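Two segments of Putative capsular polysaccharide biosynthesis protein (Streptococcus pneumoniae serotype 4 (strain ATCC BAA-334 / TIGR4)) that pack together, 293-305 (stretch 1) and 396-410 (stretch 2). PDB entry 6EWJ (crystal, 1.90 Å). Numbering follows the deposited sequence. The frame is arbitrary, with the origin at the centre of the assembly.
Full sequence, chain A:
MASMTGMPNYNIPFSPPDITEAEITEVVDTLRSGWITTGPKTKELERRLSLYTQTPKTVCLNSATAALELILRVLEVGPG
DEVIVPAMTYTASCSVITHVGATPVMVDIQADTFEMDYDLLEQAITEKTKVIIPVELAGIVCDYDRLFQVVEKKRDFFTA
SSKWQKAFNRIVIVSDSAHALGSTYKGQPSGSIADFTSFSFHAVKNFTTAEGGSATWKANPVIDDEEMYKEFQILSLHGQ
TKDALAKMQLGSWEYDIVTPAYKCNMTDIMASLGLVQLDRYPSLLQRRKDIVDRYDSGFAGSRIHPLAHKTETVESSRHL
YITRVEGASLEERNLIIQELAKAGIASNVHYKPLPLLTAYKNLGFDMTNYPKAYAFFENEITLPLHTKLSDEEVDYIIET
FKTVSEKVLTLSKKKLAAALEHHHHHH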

# COMPACT_ATOMS: atom_id res chain seq x y z
N ASP A 293 15.30 32.16 5.05
CA ASP A 293 16.12 33.31 5.42
C ASP A 293 15.27 34.59 5.51
O ASP A 293 15.52 35.42 6.37
CB ASP A 293 17.30 33.49 4.45
CG ASP A 293 18.29 32.34 4.53
OD1 ASP A 293 18.34 31.61 5.55
OD2 ASP A 293 19.05 32.17 3.56
N ARG A 294 14.30 34.75 4.60
CA ARG A 294 13.44 35.95 4.59
C ARG A 294 12.54 35.96 5.84
O ARG A 294 12.45 36.97 6.56
CB ARG A 294 12.64 36.03 3.28
CG ARG A 294 11.72 37.23 3.16
CD ARG A 294 10.96 37.22 1.85
NE ARG A 294 11.84 37.69 0.80
CZ ARG A 294 12.00 38.96 0.42
NH1 ARG A 294 11.31 39.96 0.96
NH2 ARG A 294 12.87 39.22 -0.53
N TYR A 295 11.95 34.80 6.15
CA TYR A 295 11.19 34.67 7.40
C TYR A 295 12.07 34.96 8.64
O TYR A 295 11.69 35.73 9.53
CB TYR A 295 10.62 33.23 7.55
CG TYR A 295 9.28 32.86 6.90
CD1 TYR A 295 8.19 33.72 6.94
CD2 TYR A 295 9.09 31.58 6.38
CE1 TYR A 295 6.96 33.34 6.40
CE2 TYR A 295 7.86 31.17 5.85
CZ TYR A 295 6.79 32.06 5.85
OH TYR A 295 5.57 31.66 5.38
N ASP A 296 13.22 34.28 8.69
CA ASP A 296 14.16 34.45 9.79
C ASP A 296 14.52 35.92 10.01
O ASP A 296 14.45 36.39 11.15
CB ASP A 296 15.43 33.65 9.59
CG ASP A 296 15.24 32.15 9.77
OD1 ASP A 296 14.16 31.66 10.26
OD2 ASP A 296 16.19 31.44 9.40
N SER A 297 14.87 36.66 8.96
CA SER A 297 15.20 38.11 9.17
C SER A 297 13.95 38.89 9.59
O SER A 297 14.01 39.71 10.46
CB SER A 297 15.83 38.78 7.95
OG SER A 297 16.74 37.92 7.26
N GLY A 298 12.81 38.55 9.00
CA GLY A 298 11.52 39.15 9.37
C GLY A 298 11.10 38.99 10.84
O GLY A 298 10.62 39.95 11.45
N PHE A 299 11.33 37.81 11.41
CA PHE A 299 10.95 37.50 12.78
C PHE A 299 12.01 37.84 13.84
O PHE A 299 11.73 37.75 15.01
CB PHE A 299 10.51 36.03 12.90
CG PHE A 299 9.27 35.72 12.09
CD1 PHE A 299 8.14 36.54 12.18
CD2 PHE A 299 9.23 34.62 11.24
CE1 PHE A 299 7.01 36.26 11.43
CE2 PHE A 299 8.10 34.35 10.48
CZ PHE A 299 7.00 35.16 10.56
N ALA A 300 13.22 38.20 13.40
CA ALA A 300 14.33 38.58 14.30
C ALA A 300 13.89 39.63 15.30
O ALA A 300 13.24 40.61 14.93
CB ALA A 300 15.50 39.07 13.51
N GLY A 301 14.19 39.39 16.59
CA GLY A 301 13.83 40.32 17.67
C GLY A 301 12.36 40.34 18.07
O GLY A 301 11.99 41.05 18.99
N SER A 302 11.49 39.56 17.40
CA SER A 302 10.07 39.54 17.75
C SER A 302 9.78 38.41 18.74
O SER A 302 10.64 37.62 19.10
CB SER A 302 9.21 39.36 16.49
OG SER A 302 9.24 38.01 15.99
N ARG A 303 8.53 38.28 19.11
CA ARG A 303 8.09 37.16 19.95
C ARG A 303 8.00 35.81 19.17
O ARG A 303 8.00 34.71 19.75
CB ARG A 303 6.73 37.58 20.50
CG ARG A 303 6.27 37.12 21.87
CD ARG A 303 4.79 37.58 22.05
NE ARG A 303 4.47 38.69 21.12
CZ ARG A 303 4.29 39.98 21.42
NH1 ARG A 303 4.29 40.45 22.68
NH2 ARG A 303 4.07 40.84 20.43
N ILE A 304 7.94 35.91 17.85
CA ILE A 304 7.86 34.73 16.98
C ILE A 304 9.25 34.11 16.90
O ILE A 304 10.16 34.71 16.32
CB ILE A 304 7.29 35.14 15.62
CG1 ILE A 304 5.82 35.57 15.81
CG2 ILE A 304 7.36 33.99 14.61
CD1 ILE A 304 5.41 36.71 14.92
N HIS A 305 9.42 32.94 17.50
CA HIS A 305 10.70 32.19 17.51
C HIS A 305 10.68 30.93 16.63
O HIS A 305 10.13 29.88 17.04
CB HIS A 305 11.05 31.75 18.94
CG HIS A 305 11.17 32.87 19.92
ND1 HIS A 305 11.66 34.11 19.59
CD2 HIS A 305 10.92 32.92 21.25
CE1 HIS A 305 11.64 34.90 20.65
NE2 HIS A 305 11.22 34.20 21.68
N TYR A 396 4.04 39.49 3.49
CA TYR A 396 2.70 39.61 4.06
C TYR A 396 2.50 38.71 5.29
O TYR A 396 1.96 39.18 6.30
CB TYR A 396 1.64 39.32 2.99
CG TYR A 396 0.23 39.37 3.51
CD1 TYR A 396 -0.39 40.59 3.78
CD2 TYR A 396 -0.49 38.18 3.72
CE1 TYR A 396 -1.70 40.63 4.25
CE2 TYR A 396 -1.79 38.21 4.19
CZ TYR A 396 -2.39 39.43 4.45
OH TYR A 396 -3.68 39.45 4.92
N ILE A 397 2.96 37.46 5.23
CA ILE A 397 2.85 36.53 6.37
C ILE A 397 3.67 37.06 7.57
O ILE A 397 3.19 37.07 8.70
CB ILE A 397 3.28 35.09 5.99
CG1 ILE A 397 2.25 34.47 5.02
CG2 ILE A 397 3.39 34.19 7.20
CD1 ILE A 397 2.74 33.26 4.25
N ILE A 398 4.90 37.50 7.31
CA ILE A 398 5.75 38.09 8.37
C ILE A 398 5.01 39.22 9.12
O ILE A 398 4.82 39.18 10.33
CB ILE A 398 7.08 38.60 7.78
CG1 ILE A 398 7.96 37.42 7.36
CG2 ILE A 398 7.87 39.45 8.79
CD1 ILE A 398 9.07 37.82 6.42
N GLU A 399 4.59 40.22 8.36
CA GLU A 399 4.05 41.40 8.96
C GLU A 399 2.66 41.09 9.62
O GLU A 399 2.41 41.54 10.74
CB GLU A 399 4.26 42.66 8.09
CG GLU A 399 3.22 42.79 7.07
CD GLU A 399 2.00 43.53 7.62
OE1 GLU A 399 1.38 43.02 8.59
OE2 GLU A 399 1.67 44.63 7.12
N THR A 400 1.82 40.25 8.98
CA THR A 400 0.50 39.84 9.55
C THR A 400 0.62 39.00 10.83
O THR A 400 -0.08 39.24 11.81
CB THR A 400 -0.36 39.07 8.53
OG1 THR A 400 -0.53 39.84 7.33
CG2 THR A 400 -1.74 38.76 9.10
N PHE A 401 1.55 38.05 10.85
CA PHE A 401 1.75 37.20 12.01
C PHE A 401 2.21 38.04 13.23
O PHE A 401 1.71 37.84 14.35
CB PHE A 401 2.76 36.08 11.65
CG PHE A 401 2.90 34.98 12.65
CD1 PHE A 401 1.91 34.67 13.60
CD2 PHE A 401 4.03 34.19 12.61
CE1 PHE A 401 2.08 33.62 14.49
CE2 PHE A 401 4.20 33.14 13.48
CZ PHE A 401 3.23 32.85 14.43
N LYS A 402 3.12 38.99 13.00
CA LYS A 402 3.51 39.92 14.08
C LYS A 402 2.34 40.73 14.61
O LYS A 402 2.07 40.72 15.80
CB LYS A 402 4.59 40.89 13.62
CG LYS A 402 5.95 40.26 13.40
CD LYS A 402 6.91 41.35 12.97
CE LYS A 402 7.80 40.93 11.85
NZ LYS A 402 8.80 41.99 11.54
N THR A 403 1.61 41.40 13.71
CA THR A 403 0.45 42.22 14.07
C THR A 403 -0.62 41.42 14.80
O THR A 403 -1.18 41.87 15.81
CB THR A 403 -0.17 42.90 12.83
OG1 THR A 403 0.80 43.73 12.20
CG2 THR A 403 -1.41 43.77 13.18
N VAL A 404 -0.92 40.24 14.27
CA VAL A 404 -1.94 39.37 14.84
C VAL A 404 -1.57 38.89 16.23
O VAL A 404 -2.41 38.91 17.12
CB VAL A 404 -2.27 38.18 13.91
CG1 VAL A 404 -2.92 37.04 14.66
CG2 VAL A 404 -3.18 38.64 12.77
N SER A 405 -0.35 38.41 16.39
CA SER A 405 0.15 37.96 17.70
C SER A 405 0.05 39.08 18.74
O SER A 405 -0.46 38.86 19.85
CB SER A 405 1.60 37.49 17.61
OG SER A 405 1.72 36.38 16.73
N GLU A 406 0.54 40.27 18.39
CA GLU A 406 0.44 41.45 19.27
C GLU A 406 -1.02 41.73 19.65
O GLU A 406 -1.35 41.88 20.82
CB GLU A 406 1.02 42.69 18.60
CG GLU A 406 2.53 42.71 18.42
CD GLU A 406 3.01 43.87 17.55
OE1 GLU A 406 2.46 44.99 17.71
OE2 GLU A 406 3.93 43.67 16.70
N LYS A 407 -1.89 41.75 18.65
CA LYS A 407 -3.32 41.99 18.88
C LYS A 407 -3.93 41.00 19.87
O LYS A 407 -4.59 41.42 20.81
CB LYS A 407 -4.10 41.98 17.58
CG LYS A 407 -5.60 42.28 17.73
CD LYS A 407 -6.34 42.39 16.41
CE LYS A 407 -6.56 41.02 15.77
NZ LYS A 407 -6.51 40.88 14.29
N VAL A 408 -3.67 39.71 19.69
CA VAL A 408 -4.21 38.67 20.57
C VAL A 408 -3.71 38.82 22.02
O VAL A 408 -4.49 38.72 22.96
CB VAL A 408 -3.91 37.24 20.04
CG1 VAL A 408 -4.22 36.16 21.07
CG2 VAL A 408 -4.70 36.99 18.77
N LEU A 409 -2.41 39.09 22.18
CA LEU A 409 -1.85 39.25 23.52
C LEU A 409 -2.30 40.56 24.19
O LEU A 409 -2.64 40.55 25.38
CB LEU A 409 -0.33 39.12 23.49
CG LEU A 409 0.12 37.70 23.11
CD1 LEU A 409 1.58 37.67 22.68
CD2 LEU A 409 -0.11 36.69 24.24
N THR A 410 -2.33 41.67 23.44
CA THR A 410 -2.83 42.95 23.97
C THR A 410 -4.32 42.86 24.30
O THR A 410 -4.81 43.51 25.23
CB THR A 410 -2.61 44.14 22.99
OG1 THR A 410 -3.25 43.88 21.73
CG2 THR A 410 -1.12 44.41 22.75

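Helix 396-409 packs against helix 293-299 and the loop and strand that follow it. Helix 293-299 and helix 396-409 run in roughly the same direction, 34° apart, with their axes 9.7 Å from each other at closest approach. The principal bump is Ile-398, whose side chain sits as a knob in a hole made by Arg-294, Tyr-295, Gly-298 and Phe-299. Its CA-to-CB bond points sideways, yet the m, t rotamer brings the end of the chain inward, and Ile-398 CD1 comes within 3.5 Å of Arg-294 O.

Gly-298 supplies the hollow. Gly-298 CA lies 3.7 Å from Ile-398 CG2, and a Gly-298 CB in the ideal position would stand 2.6 Å from Ile-398 CD1, a clash. The absent side chain is therefore part of the fit, and it also lets the backbones come near, with Gly-298 CA and Ile-398 CA 6.0 Å apart. Aromatic rings complete the surroundings: Tyr-295 meets the isoleucine with its edge, Tyr-295 CD1 to Ile-398 CG1 at 3.7 Å, while Phe-299 offers a face, Phe-299 CZ to Ile-398 CG1 at 4.0 Å. Farther along its ring, Tyr-295 packs CE1 against Ile-397 CG2 at 3.8 Å, and its hydroxyl finds a hydrogen-bond partner elsewhere in the structure.

One polar tie crosses the interface. Lys-402 NZ donates a hydrogen bond to Gly-298 O at 2.7 Å. A long side chain suits this place, since its CA-to-CB bond points sideways and the amine must reach across to the Gly-298 carbonyl.

Beyond the helix, a type II turn from Phe-299 to Ser-302 redirects the chain. Gly-301 takes a positive phi of 75°, a conformation that favours glycine. Ser-302 OG fastens the turn by donating to Phe-299 O at 2.7 Å and accepting from Ile-304 N at 3.1 Å. Two residues on from Ser-302, Ile-304 points toward the second helix, its CD1 over the face of Phe-401, 3.9 Å from the ring centroid. The edge of Phe-401 is directed at the face of Phe-299, with the planes at 88°, so one flat side chain serves two neighbours in different ways. Ser-405 turns its polarity inward to its own helix, Ser-405 OG donating to Phe-401 O at 2.8 Å, which suits a buried small residue.

At the outer end, Arg-303 reaches across to the helix, chiefly by shape: Arg-303 CD is 3.3 Å from Leu-409 CD1, which also covers a guanidinium face, while Glu-406 CG lies at the guanidinium edge. The cost is Arg-303 NE, buried without a partner. Counting both sides, the contact buries 647 Å².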